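Local coordinates for auracyanin-B-2 (Chloroflexus aurantiacus, PDB 1QHQ), which carries electrons as a blue copper protein, probably as a soluble acceptor for the membrane-bound alternative complex III of the bacterium, at residues V21-D26 / F47-N52; L35-N40 / G134-T139; H57-V62 / A93-A98; A71-A76 / L119-F124. All coordinates share one frame; numbering follows the deposited sequence.

Interaction 1 (V21-D26 / F47-N52); sequences VRAAPD and FVNQNN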
loop_
_atom_site.group_PDB
_atom_site.type_symbol
_atom_site.label_atom_id
_atom_site.label_comp_id
_atom_site.label_asym_id
_atom_site.label_seq_id
_atom_site.Cartn_x
_atom_site.Cartn_y
_atom_site.Cartn_z
ATOM N N VAL A 21 0.540 0.084 9.925
ATOM C CA VAL A 21 1.520 1.004 9.271
ATOM C C VAL A 21 1.036 2.421 9.571
ATOM O O VAL A 21 -0.173 2.654 9.541
ATOM C CB VAL A 21 1.552 0.753 7.775
ATOM C CG1 VAL A 21 2.302 1.857 7.021
ATOM C CG2 VAL A 21 2.187 -0.602 7.487
ATOM N N ARG A 22 1.970 3.327 9.790
ATOM C CA ARG A 22 1.595 4.723 10.041
ATOM C C ARG A 22 2.368 5.595 9.006
ATOM O O ARG A 22 3.442 5.204 8.571
ATOM C CB ARG A 22 1.955 5.233 11.426
ATOM C CG ARG A 22 1.586 4.375 12.591
ATOM C CD ARG A 22 0.392 4.801 13.389
ATOM N NE ARG A 22 0.096 3.834 14.468
ATOM C CZ ARG A 22 -0.079 4.155 15.741
ATOM N NH1 ARG A 22 -0.003 5.417 16.147
ATOM N NH2 ARG A 22 -0.340 3.204 16.655
ATOM N N ALA A 23 1.820 6.787 8.841
ATOM C CA ALA A 23 2.537 7.787 8.008
ATOM C C ALA A 23 3.546 8.511 8.870
ATOM O O ALA A 23 3.396 8.592 10.104
ATOM C CB ALA A 23 1.502 8.757 7.443
ATOM N N ALA A 24 4.639 8.977 8.249
ATOM C CA ALA A 24 5.493 9.937 9.027
ATOM C C ALA A 24 4.618 11.192 9.236
ATOM O O ALA A 24 3.826 11.521 8.355
ATOM C CB ALA A 24 6.707 10.294 8.195
ATOM N N PRO A 25 4.734 11.815 10.380
ATOM C CA PRO A 25 3.889 12.965 10.708
ATOM C C PRO A 25 4.310 14.211 9.951
ATOM O O PRO A 25 3.437 15.020 9.605
ATOM C CB PRO A 25 4.050 13.116 12.199
ATOM C CG PRO A 25 5.416 12.605 12.492
ATOM C CD PRO A 25 5.644 11.468 11.487
ATOM N N ASP A 26 5.585 14.326 9.622
ATOM C CA ASP A 26 6.113 15.552 9.008
ATOM C C ASP A 26 6.864 15.307 7.721
ATOM O O ASP A 26 7.612 16.187 7.233
ATOM C CB ASP A 26 7.041 16.250 10.036
ATOM C CG ASP A 26 6.217 16.766 11.222
ATOM O OD1 ASP A 26 5.230 17.487 10.949
ATOM O OD2 ASP A 26 6.467 16.325 12.352
ATOM N N PHE A 47 -3.656 0.850 7.935
ATOM C CA PHE A 47 -2.824 2.071 7.686
ATOM C C PHE A 47 -3.512 3.276 8.345
ATOM O O PHE A 47 -4.676 3.574 8.073
ATOM C CB PHE A 47 -2.780 2.280 6.170
ATOM C CG PHE A 47 -1.932 3.466 5.739
ATOM C CD1 PHE A 47 -0.820 3.791 6.472
ATOM C CD2 PHE A 47 -2.298 4.208 4.650
ATOM C CE1 PHE A 47 -0.051 4.922 6.132
ATOM C CE2 PHE A 47 -1.513 5.308 4.292
ATOM C CZ PHE A 47 -0.397 5.634 5.007
ATOM N N VAL A 48 -2.836 3.805 9.357
ATOM C CA VAL A 48 -3.340 4.989 10.067
ATOM C C VAL A 48 -2.587 6.235 9.558
ATOM O O VAL A 48 -1.368 6.289 9.612
ATOM C CB VAL A 48 -3.045 4.835 11.578
ATOM C CG1 VAL A 48 -3.658 5.992 12.347
ATOM C CG2 VAL A 48 -3.637 3.494 12.070
ATOM N N ASN A 49 -3.327 7.089 8.848
ATOM C CA ASN A 49 -2.720 8.302 8.279
ATOM C C ASN A 49 -2.884 9.496 9.225
ATOM O O ASN A 49 -3.837 10.272 9.008
ATOM C CB ASN A 49 -3.328 8.630 6.923
ATOM C CG ASN A 49 -2.586 9.886 6.289
ATOM O OD1 ASN A 49 -1.566 10.208 6.798
ATOM N ND2 ASN A 49 -3.216 10.399 5.280
ATOM N N GLN A 50 -2.058 9.630 10.228
ATOM C CA GLN A 50 -2.053 10.852 11.059
ATOM C C GLN A 50 -0.757 11.627 10.726
ATOM O O GLN A 50 0.331 11.098 10.811
ATOM C CB GLN A 50 -2.046 10.488 12.533
ATOM C CG GLN A 50 -3.428 9.998 13.008
ATOM C CD GLN A 50 -3.347 9.420 14.405
ATOM O OE1 GLN A 50 -2.399 9.682 15.153
ATOM N NE2 GLN A 50 -4.348 8.619 14.759
ATOM N N ASN A 51 -0.967 12.866 10.240
ATOM C CA ASN A 51 0.223 13.641 9.826
ATOM C C ASN A 51 -0.068 15.135 10.032
ATOM O O ASN A 51 -1.225 15.522 10.071
ATOM C CB ASN A 51 0.621 13.344 8.405
ATOM C CG ASN A 51 -0.268 13.837 7.322
ATOM O OD1 ASN A 51 -0.304 15.055 6.994
ATOM N ND2 ASN A 51 -1.028 12.984 6.656
ATOM N N ASN A 52 1.002 15.889 10.155
ATOM C CA ASN A 52 0.888 17.339 10.380
ATOM C C ASN A 52 0.844 18.144 9.110
ATOM O O ASN A 52 0.809 19.403 9.189
ATOM C CB ASN A 52 2.110 17.753 11.238
ATOM C CG ASN A 52 2.083 17.049 12.581
ATOM O OD1 ASN A 52 0.980 16.906 13.146
ATOM N ND2 ASN A 52 3.227 16.658 13.098
HETATM O O HOH W 1 2.701 10.339 12.151
#

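Interaction 2 (L35-N40 / G134-T139); sequences LSLPAN and GTLTVT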
loop_
_atom_site.group_PDB
_atom_site.type_symbol
_atom_site.label_atom_id
_atom_site.label_comp_id
_atom_site.label_asym_id
_atom_site.label_seq_id
_atom_site.Cartn_x
_atom_site.Cartn_y
_atom_site.Cartn_z
ATOM N N LEU A 35 8.773 -4.123 6.258
ATOM C CA LEU A 35 7.782 -5.006 6.873
ATOM C C LEU A 35 8.251 -6.460 6.575
ATOM O O LEU A 35 8.943 -6.648 5.598
ATOM C CB LEU A 35 6.410 -4.815 6.216
ATOM C CG LEU A 35 5.696 -3.494 6.569
ATOM C CD1 LEU A 35 4.424 -3.338 5.775
ATOM C CD2 LEU A 35 5.420 -3.403 8.067
ATOM N N SER A 36 7.749 -7.353 7.424
ATOM C CA SER A 36 8.093 -8.787 7.206
ATOM C C SER A 36 6.821 -9.603 7.463
ATOM O O SER A 36 6.220 -9.399 8.520
ATOM C CB SER A 36 9.114 -9.126 8.330
ATOM O OG SER A 36 9.663 -10.382 8.186
ATOM N N LEU A 37 6.467 -10.511 6.592
ATOM C CA LEU A 37 5.275 -11.374 6.860
ATOM C C LEU A 37 5.597 -12.746 6.256
ATOM O O LEU A 37 6.274 -12.857 5.252
ATOM C CB LEU A 37 4.073 -10.779 6.125
ATOM C CG LEU A 37 3.543 -9.407 6.574
ATOM C CD1 LEU A 37 2.566 -8.891 5.530
ATOM C CD2 LEU A 37 2.863 -9.578 7.946
ATOM N N PRO A 38 4.926 -13.780 6.786
ATOM C CA PRO A 38 5.066 -15.111 6.179
ATOM C C PRO A 38 4.313 -15.181 4.873
ATOM O O PRO A 38 3.316 -14.465 4.713
ATOM C CB PRO A 38 4.453 -16.020 7.236
ATOM C CG PRO A 38 3.453 -15.169 7.950
ATOM C CD PRO A 38 4.069 -13.755 7.946
ATOM N N ALA A 39 4.713 -16.079 3.990
ATOM C CA ALA A 39 4.073 -16.288 2.711
ATOM C C ALA A 39 2.708 -16.976 2.856
ATOM O O ALA A 39 2.473 -17.668 3.832
ATOM C CB ALA A 39 4.953 -17.160 1.798
ATOM N N ASN A 40 1.872 -16.730 1.885
ATOM C CA ASN A 40 0.589 -17.424 1.733
ATOM C C ASN A 40 -0.220 -17.404 2.997
ATOM O O ASN A 40 -0.873 -18.378 3.420
ATOM C CB ASN A 40 0.862 -18.886 1.274
ATOM C CG ASN A 40 -0.435 -19.582 0.874
ATOM O OD1 ASN A 40 -1.296 -18.986 0.219
ATOM N ND2 ASN A 40 -0.602 -20.836 1.276
ATOM N N GLY A 134 8.612 1.352 0.909
ATOM C CA GLY A 134 9.257 0.521 1.957
ATOM C C GLY A 134 9.323 -0.909 1.344
ATOM O O GLY A 134 8.792 -1.125 0.255
ATOM N N THR A 135 10.017 -1.771 2.047
ATOM C CA THR A 135 10.231 -3.117 1.514
ATOM C C THR A 135 9.523 -4.150 2.410
ATOM O O THR A 135 9.776 -4.204 3.597
ATOM C CB THR A 135 11.737 -3.429 1.479
ATOM O OG1 THR A 135 12.364 -2.540 0.521
ATOM C CG2 THR A 135 11.978 -4.866 1.025
ATOM N N LEU A 136 8.695 -4.944 1.746
ATOM C CA LEU A 136 8.085 -6.098 2.460
ATOM C C LEU A 136 8.941 -7.337 2.097
ATOM O O LEU A 136 9.043 -7.677 0.923
ATOM C CB LEU A 136 6.651 -6.330 1.965
ATOM C CG LEU A 136 6.058 -7.696 2.447
ATOM C CD1 LEU A 136 5.910 -7.716 3.954
ATOM C CD2 LEU A 136 4.713 -7.903 1.772
ATOM N N THR A 137 9.457 -7.989 3.108
ATOM C CA THR A 137 10.115 -9.303 2.879
ATOM C C THR A 137 9.124 -10.413 3.344
ATOM O O THR A 137 8.603 -10.351 4.411
ATOM C CB THR A 137 11.409 -9.417 3.661
ATOM O OG1 THR A 137 12.305 -8.390 3.166
ATOM C CG2 THR A 137 12.082 -10.767 3.357
ATOM N N VAL A 138 8.814 -11.250 2.353
ATOM C CA VAL A 138 7.852 -12.337 2.652
ATOM C C VAL A 138 8.676 -13.616 2.862
ATOM O O VAL A 138 9.505 -13.956 2.025
ATOM C CB VAL A 138 6.881 -12.488 1.508
ATOM C CG1 VAL A 138 5.928 -13.665 1.785
ATOM C CG2 VAL A 138 6.038 -11.199 1.351
ATOM N N THR A 139 8.512 -14.159 4.033
ATOM C CA THR A 139 9.362 -15.338 4.443
ATOM C C THR A 139 8.581 -16.606 4.128
ATOM O O THR A 139 7.492 -16.618 3.612
ATOM C CB THR A 139 9.613 -15.209 5.944
ATOM O OG1 THR A 139 8.349 -15.303 6.648
ATOM C CG2 THR A 139 10.246 -13.845 6.259
#

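Interaction 3 (H57-V62 / A93-A98); sequences HNWVLV and ALAWTA. With CU (copper (II) ion), chain B.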
loop_
_atom_site.group_PDB
_atom_site.type_symbol
_atom_site.label_atom_id
_atom_site.label_comp_id
_atom_site.label_asym_id
_atom_site.label_seq_id
_atom_site.Cartn_x
_atom_site.Cartn_y
_atom_site.Cartn_z
ATOM N N HIS A 57 -2.643 9.903 1.833
ATOM C CA HIS A 57 -1.704 8.808 1.636
ATOM C C HIS A 57 -2.469 7.464 1.542
ATOM O O HIS A 57 -3.540 7.306 2.088
ATOM C CB HIS A 57 -0.794 8.631 2.842
ATOM C CG HIS A 57 0.202 9.693 3.172
ATOM N ND1 HIS A 57 1.187 10.079 2.276
ATOM C CD2 HIS A 57 0.472 10.311 4.330
ATOM C CE1 HIS A 57 1.979 10.949 2.870
ATOM N NE2 HIS A 57 1.572 11.128 4.120
ATOM N N ASN A 58 -1.809 6.549 0.811
ATOM C CA ASN A 58 -2.372 5.172 0.789
ATOM C C ASN A 58 -1.163 4.239 0.963
ATOM O O ASN A 58 -0.055 4.629 1.152
ATOM C CB ASN A 58 -3.180 4.847 -0.400
ATOM C CG ASN A 58 -2.461 4.723 -1.712
ATOM O OD1 ASN A 58 -1.270 5.082 -1.750
ATOM N ND2 ASN A 58 -3.110 4.253 -2.760
ATOM N N TRP A 59 -1.496 2.940 1.077
ATOM C CA TRP A 59 -0.472 1.880 1.159
ATOM C C TRP A 59 -0.762 0.900 0.030
ATOM O O TRP A 59 -1.908 0.376 -0.083
ATOM C CB TRP A 59 -0.513 1.201 2.504
ATOM C CG TRP A 59 0.509 0.101 2.693
ATOM C CD1 TRP A 59 1.749 0.274 3.217
ATOM C CD2 TRP A 59 0.365 -1.291 2.400
ATOM N NE1 TRP A 59 2.412 -0.961 3.277
ATOM C CE2 TRP A 59 1.566 -1.898 2.735
ATOM C CE3 TRP A 59 -0.684 -2.048 1.862
ATOM C CZ2 TRP A 59 1.756 -3.294 2.632
ATOM C CZ3 TRP A 59 -0.487 -3.437 1.712
ATOM C CH2 TRP A 59 0.727 -4.015 2.065
ATOM N N VAL A 60 0.223 0.683 -0.819
ATOM C CA VAL A 60 0.074 -0.133 -2.014
ATOM C C VAL A 60 1.218 -1.145 -2.124
ATOM O O VAL A 60 2.359 -0.784 -2.218
ATOM C CB VAL A 60 0.074 0.682 -3.329
ATOM C CG1 VAL A 60 -0.186 -0.234 -4.533
ATOM C CG2 VAL A 60 -1.016 1.747 -3.261
ATOM N N LEU A 61 0.837 -2.445 -2.073
ATOM C CA LEU A 61 1.889 -3.490 -2.212
ATOM C C LEU A 61 1.960 -3.939 -3.661
ATOM O O LEU A 61 0.945 -4.284 -4.241
ATOM C CB LEU A 61 1.458 -4.677 -1.311
ATOM C CG LEU A 61 2.440 -5.879 -1.454
ATOM C CD1 LEU A 61 3.795 -5.463 -0.885
ATOM C CD2 LEU A 61 1.909 -7.074 -0.673
ATOM N N VAL A 62 3.156 -3.887 -4.247
ATOM C CA VAL A 62 3.297 -4.252 -5.646
ATOM C C VAL A 62 4.091 -5.555 -5.795
ATOM O O VAL A 62 4.867 -5.907 -4.933
ATOM C CB VAL A 62 3.898 -3.148 -6.508
ATOM C CG1 VAL A 62 3.154 -1.821 -6.261
ATOM C CG2 VAL A 62 5.369 -2.993 -6.292
ATOM N N ALA A 93 -0.356 -5.108 -8.898
ATOM C CA ALA A 93 -0.763 -4.436 -7.656
ATOM C C ALA A 93 -1.483 -5.444 -6.753
ATOM O O ALA A 93 -2.605 -5.870 -7.022
ATOM C CB ALA A 93 -1.688 -3.272 -8.018
ATOM N N LEU A 94 -0.751 -5.987 -5.786
ATOM C CA LEU A 94 -1.213 -7.071 -4.954
ATOM C C LEU A 94 -2.307 -6.672 -3.970
ATOM O O LEU A 94 -3.227 -7.441 -3.710
ATOM C CB LEU A 94 -0.052 -7.700 -4.178
ATOM C CG LEU A 94 1.061 -8.331 -5.009
ATOM C CD1 LEU A 94 2.160 -8.880 -4.123
ATOM C CD2 LEU A 94 0.489 -9.440 -5.887
ATOM N N ALA A 95 -2.181 -5.482 -3.395
ATOM C CA ALA A 95 -3.130 -4.995 -2.413
ATOM C C ALA A 95 -2.929 -3.487 -2.191
ATOM O O ALA A 95 -1.809 -2.988 -2.237
ATOM C CB ALA A 95 -2.837 -5.675 -1.032
ATOM N N TRP A 96 -4.032 -2.803 -1.885
ATOM C CA TRP A 96 -3.903 -1.394 -1.508
ATOM C C TRP A 96 -5.050 -1.013 -0.562
ATOM O O TRP A 96 -6.137 -1.588 -0.636
ATOM C CB TRP A 96 -3.858 -0.450 -2.684
ATOM C CG TRP A 96 -5.047 -0.441 -3.577
ATOM C CD1 TRP A 96 -6.151 0.369 -3.472
ATOM C CD2 TRP A 96 -5.237 -1.211 -4.777
ATOM N NE1 TRP A 96 -7.051 0.062 -4.465
ATOM C CE2 TRP A 96 -6.475 -0.827 -5.336
ATOM C CE3 TRP A 96 -4.456 -2.149 -5.451
ATOM C CZ2 TRP A 96 -6.942 -1.349 -6.530
ATOM C CZ3 TRP A 96 -4.911 -2.665 -6.649
ATOM C CH2 TRP A 96 -6.164 -2.293 -7.168
ATOM N N THR A 97 -4.776 -0.004 0.255
ATOM C CA THR A 97 -5.841 0.634 1.034
ATOM C C THR A 97 -6.441 1.756 0.139
ATOM O O THR A 97 -5.761 2.214 -0.776
ATOM C CB THR A 97 -5.338 1.309 2.299
ATOM O OG1 THR A 97 -4.456 2.414 1.948
ATOM C CG2 THR A 97 -4.516 0.407 3.195
ATOM N N ALA A 98 -7.589 2.232 0.553
ATOM C CA ALA A 98 -8.122 3.481 0.002
ATOM C C ALA A 98 -7.096 4.598 0.278
ATOM O O ALA A 98 -6.212 4.522 1.103
ATOM C CB ALA A 98 -9.416 3.806 0.737
HETATM CU CU CU B . 1.527 9.405 0.403
#

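Interaction 4 (A71-A76 / L119-F124); sequences AVNTAA and LYICTF. With CU (copper (II) ion), chain B.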
loop_
_atom_site.group_PDB
_atom_site.type_symbol
_atom_site.label_atom_id
_atom_site.label_comp_id
_atom_site.label_asym_id
_atom_site.label_seq_id
_atom_site.Cartn_x
_atom_site.Cartn_y
_atom_site.Cartn_z
ATOM N N ALA A 71 5.263 1.423 -12.667
ATOM C CA ALA A 71 4.129 1.087 -13.488
ATOM C C ALA A 71 2.811 1.228 -12.719
ATOM O O ALA A 71 1.887 1.871 -13.201
ATOM C CB ALA A 71 4.217 -0.297 -14.107
ATOM N N VAL A 72 2.760 0.637 -11.517
ATOM C CA VAL A 72 1.557 0.768 -10.695
ATOM C C VAL A 72 1.343 2.242 -10.320
ATOM O O VAL A 72 0.211 2.720 -10.407
ATOM C CB VAL A 72 1.575 -0.095 -9.434
ATOM C CG1 VAL A 72 0.342 0.132 -8.576
ATOM C CG2 VAL A 72 1.726 -1.578 -9.785
ATOM N N ASN A 73 2.397 2.939 -9.971
ATOM C CA ASN A 73 2.297 4.354 -9.610
ATOM C C ASN A 73 1.773 5.190 -10.761
ATOM O O ASN A 73 0.953 6.097 -10.577
ATOM C CB ASN A 73 3.614 4.886 -9.077
ATOM C CG ASN A 73 3.457 6.304 -8.538
ATOM O OD1 ASN A 73 2.774 6.500 -7.530
ATOM N ND2 ASN A 73 4.093 7.255 -9.207
ATOM N N THR A 74 2.283 4.931 -11.969
ATOM C CA THR A 74 1.819 5.606 -13.165
ATOM C C THR A 74 0.373 5.361 -13.465
ATOM O O THR A 74 -0.363 6.333 -13.753
ATOM C CB THR A 74 2.726 5.287 -14.379
ATOM O OG1 THR A 74 4.012 5.836 -14.099
ATOM C CG2 THR A 74 2.170 5.884 -15.648
ATOM N N ALA A 75 -0.135 4.146 -13.296
ATOM C CA ALA A 75 -1.552 3.875 -13.507
ATOM C C ALA A 75 -2.397 4.635 -12.483
ATOM O O ALA A 75 -3.418 5.224 -12.839
ATOM C CB ALA A 75 -1.865 2.405 -13.495
ATOM N N ALA A 76 -1.916 4.733 -11.241
ATOM C CA ALA A 76 -2.668 5.454 -10.213
ATOM C C ALA A 76 -2.669 6.950 -10.477
ATOM O O ALA A 76 -3.660 7.650 -10.204
ATOM C CB ALA A 76 -2.065 5.149 -8.840
ATOM N N LEU A 119 8.086 -4.276 -3.026
ATOM C CA LEU A 119 7.945 -2.890 -2.520
ATOM C C LEU A 119 6.486 -2.621 -2.161
ATOM O O LEU A 119 5.571 -3.085 -2.836
ATOM C CB LEU A 119 8.324 -1.895 -3.622
ATOM C CG LEU A 119 9.807 -1.706 -3.891
ATOM C CD1 LEU A 119 9.968 -0.668 -5.022
ATOM C CD2 LEU A 119 10.560 -1.258 -2.668
ATOM N N TYR A 120 6.327 -1.773 -1.145
ATOM C CA TYR A 120 5.043 -1.119 -0.908
ATOM C C TYR A 120 5.313 0.416 -1.109
ATOM O O TYR A 120 6.424 0.848 -0.808
ATOM C CB TYR A 120 4.419 -1.375 0.408
ATOM C CG TYR A 120 5.248 -1.167 1.640
ATOM C CD1 TYR A 120 6.026 -2.250 2.153
ATOM C CD2 TYR A 120 5.273 0.038 2.342
ATOM C CE1 TYR A 120 6.730 -2.076 3.308
ATOM C CE2 TYR A 120 6.007 0.190 3.489
ATOM C CZ TYR A 120 6.747 -0.878 3.982
ATOM O OH TYR A 120 7.499 -0.729 5.115
ATOM N N ILE A 121 4.354 1.076 -1.691
ATOM C CA ILE A 121 4.522 2.512 -1.989
ATOM C C ILE A 121 3.226 3.220 -1.649
ATOM O O ILE A 121 2.170 2.630 -1.407
ATOM C CB ILE A 121 4.778 2.758 -3.515
ATOM C CG1 ILE A 121 3.619 2.323 -4.353
ATOM C CG2 ILE A 121 6.079 2.041 -3.923
ATOM C CD1 ILE A 121 3.801 2.498 -5.874
ATOM N N CYS A 122 3.285 4.551 -1.714
ATOM C CA CYS A 122 2.081 5.370 -1.692
ATOM C C CYS A 122 1.898 5.890 -3.138
ATOM O O CYS A 122 2.916 6.253 -3.741
ATOM C CB CYS A 122 2.222 6.509 -0.726
ATOM S SG CYS A 122 0.865 7.722 -0.840
ATOM N N THR A 123 0.706 5.860 -3.661
ATOM C CA THR A 123 0.475 6.322 -5.019
ATOM C C THR A 123 -0.101 7.732 -5.114
ATOM O O THR A 123 -0.363 8.139 -6.259
ATOM C CB THR A 123 -0.377 5.369 -5.844
ATOM O OG1 THR A 123 -1.649 5.120 -5.249
ATOM C CG2 THR A 123 0.399 4.052 -6.018
ATOM N N PHE A 124 -0.209 8.440 -4.008
ATOM C CA PHE A 124 -0.686 9.866 -4.195
ATOM C C PHE A 124 0.387 10.565 -5.043
ATOM O O PHE A 124 1.560 10.360 -4.821
ATOM C CB PHE A 124 -0.771 10.514 -2.819
ATOM C CG PHE A 124 -1.566 11.807 -2.958
ATOM C CD1 PHE A 124 -2.929 11.786 -3.046
ATOM C CD2 PHE A 124 -0.852 12.987 -3.154
ATOM C CE1 PHE A 124 -3.633 12.970 -3.243
ATOM C CE2 PHE A 124 -1.556 14.163 -3.363
ATOM C CZ PHE A 124 -2.936 14.153 -3.414
HETATM CU CU CU B . 1.527 9.405 0.403
HETATM O O HOH W 2 3.239 8.762 -6.216
HETATM O O HOH W 3 0.496 8.494 -8.869
#

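Interaction 1 (V21-D26 / F47-N52)
Phe-47 and Val-21 meet at the close-packed end of this contact, where strands 17-22 and 42-49 run parallel in the smaller sheet of the cupredoxin sandwich. Val-21 O accepts the N-H of Val-48 at 2.9 Å and also sits at the edge of the Phe-47 ring, 3.3 Å from its CD1. Phe-47 CG is anti to the backbone N (chi1 -178°), and the ring crosses Val-21 obliquely: its CD1 is 3.7 Å from Val-21 CG1, and CE1 reaches the backbone of Arg-22 and Ala-23. An alanine in place of Phe-47 would probably open a gap beside Val-21 CG1 and leave Met-132, a copper ligand packed near the ring, less firmly held. On the other face Arg-22 and Val-48 lie side by side, while the guanidinium is salt-bridged to Glu-20.

Past Ala-23 the regular ladder ends and the contact becomes polar and largely exposed. A water sits 2.8 Å from both Ala-23 O and Gln-50 O. Farther out, Asn-52 N bonds Pro-25 O at 2.6 Å, and Asn-52 ND2 approaches Asp-26 OD1 from the syn side at 3.1 Å, an amide-carboxylate pairing suited to solvent. The buried end near Met-132 thus depends on apolar shape, the outer one on hydrogen bonds open to water.

Interaction 2 (L35-N40 / G134-T139)
Leu-35, Leu-37 and Ala-39 meet the strand beside them chiefly through flat peptide groups, set N-H to C=O across the gap, with side chains above and below. On one face of this two-stranded layer stand Leu-35, Leu-37, Leu-136 and Val-138; on the other stand Ser-36, Pro-38, Thr-137 and Thr-139. The bonds follow in turn: Leu-35 N to Thr-135 O (2.8 Å), Thr-137 N to Leu-35 O, Leu-37 N to Thr-137 O, and Thr-139 N to Leu-37 O. Ala-39 N then reaches Thr-139 O at 2.9 Å along a more bent path (133° at the hydrogen).

This parallel pairing of an early strand with the last strand of the chain fits the Greek-key sandwich of the cupredoxins. It puts strand 34-38 at the border of the larger sheet, its leucines packed on Val-19, Val-21 and Gln-17 of strand 17-22 in the other sheet. Leu-136 has CG anti to the backbone N (chi1 168°), and its CD1 lies 3.7 Å from Leu-35 CB and 3.9 Å from Leu-37 CD1, the side chains of Leu-37 and Leu-136 crossing at about a right angle. Leucines suit this face, which packs against strand 17-22.

The opposite face is more polar. Ser-36 OG lies 4.0 Å from Thr-139 CG2, and Thr-139 OG1 rests 3.3 Å from Pro-38 CA. At the end of the pair packing is tight, with Val-138 CG1 only 3.3 Å from Ala-39 CA and 3.6 Å from its CB; a side chain larger than alanine would probably fit less easily beside this methyl.

Interaction 3 (H57-V62 / A93-A98)
Thr-97 turns its OG1 between the backbone N and the carbonyl carbon (chi1 65°), a torsion that sets the hydroxyl in front of Trp-59 N, whose N-H it accepts at 3.1 Å. Trp-59 has CG anti to the backbone N (chi1 -180°), and its indole packs on Leu-45 and Val-108 of the other sheet. The antiparallel pairing of strands 60-62 and 93-96 carries a classic beta bulge: Leu-94 and Ala-95 both face Leu-61, whose O takes Leu-94 N at 2.9 Å and Ala-95 N weakly. Leu-61 N bonds Ala-95 O at 2.7 Å.

The Thr-97 hydroxyl does double duty, donating its proton to Ala-98 O while it accepts from Trp-59, and Thr-97 N in turn bonds Trp-59 O at 2.9 Å. A valine in place of Thr-97 would probably leave the buried Trp-59 N-H without its acceptor and Ala-98 O without the hydroxyl that donates to it. Small Ala-95 leaves room for the Trp-59 ring, while Leu-94 and Leu-61 cross obliquely, CD1 of the former 3.9 Å from CD2 of the latter. On the opposite face Val-60 CG2 packs 3.6 Å from Trp-96 CB, with the Trp-96 NE1 bonded to Ala-4 O.

Asn-58, its CB resting near Ala-98 O, sends OD1 to Thr-123 N, tying this loop to the one that carries the copper cysteine, as in other cupredoxins. One residue earlier, His-57, itself bonded through its backbone to Leu-100, reaches the copper ion with ND1 at 2.0 Å.

Interaction 4 (A71-A76 / L119-F124)
Ile-121, the last residue of strand 116-121, opens the contact: its CD1 lies 4.0 Å from Asn-73 CB, an apolar branch laid against the stem of a polar side chain. Cys-122 turns the other way. Cys-122 SG is anti to the backbone N (chi1 171°) and binds the copper ion at 2.2 Å, while Phe-124 N donates to the same sulfur at 3.4 Å, a bond likely to moderate the charge on the thiolate. Thr-123 then points back to the helix. Thr-123 CB is pressed to 3.4 Å from Ala-76 CB, tighter than usual, a fit that suits alanine at this place. The Thr-123 hydroxyl bonds Phe-84 O, satisfying a buried polar atom. The Asn-73 and Thr-123 side chains slide past each other in opposite directions, with Asn-73 OD1 3.4 Å from Thr-123 CA. Finally Phe-124 O shares a water with Asn-73 OD1, the water donating to each at 2.7 Å; the amide oxygen thus gives the helix an acceptor for a bridge to the loop.

Helix 66-77 lies against the larger sheet, where Val-72 packs on Val-60 and Val-62. Strand 116-121 runs between strands 60-62 and 133-139, and it leads directly into the copper-binding loop.

How the interactions relate
Interaction 3 lies near the centre of the chain and is almost entirely buried; interaction 4 is buried too, whereas interactions 1 and 2 are partly open. Interactions 2, 3 and 4 share the larger sheet, in which strand 116-121 separates the strands of the other two, while interaction 1 belongs to the smaller sheet and touches interaction 2 through Val-21 and Leu-35. Parallel ladders join the strands in 1 and 2, an antiparallel one with a bulge those in 3; interaction 4 instead relies on side-chain packing and water. Interactions 3 and 4 each supply a copper ligand, and interaction 1 backs that site, its Asn-49 and Ala-23 lying on His-57.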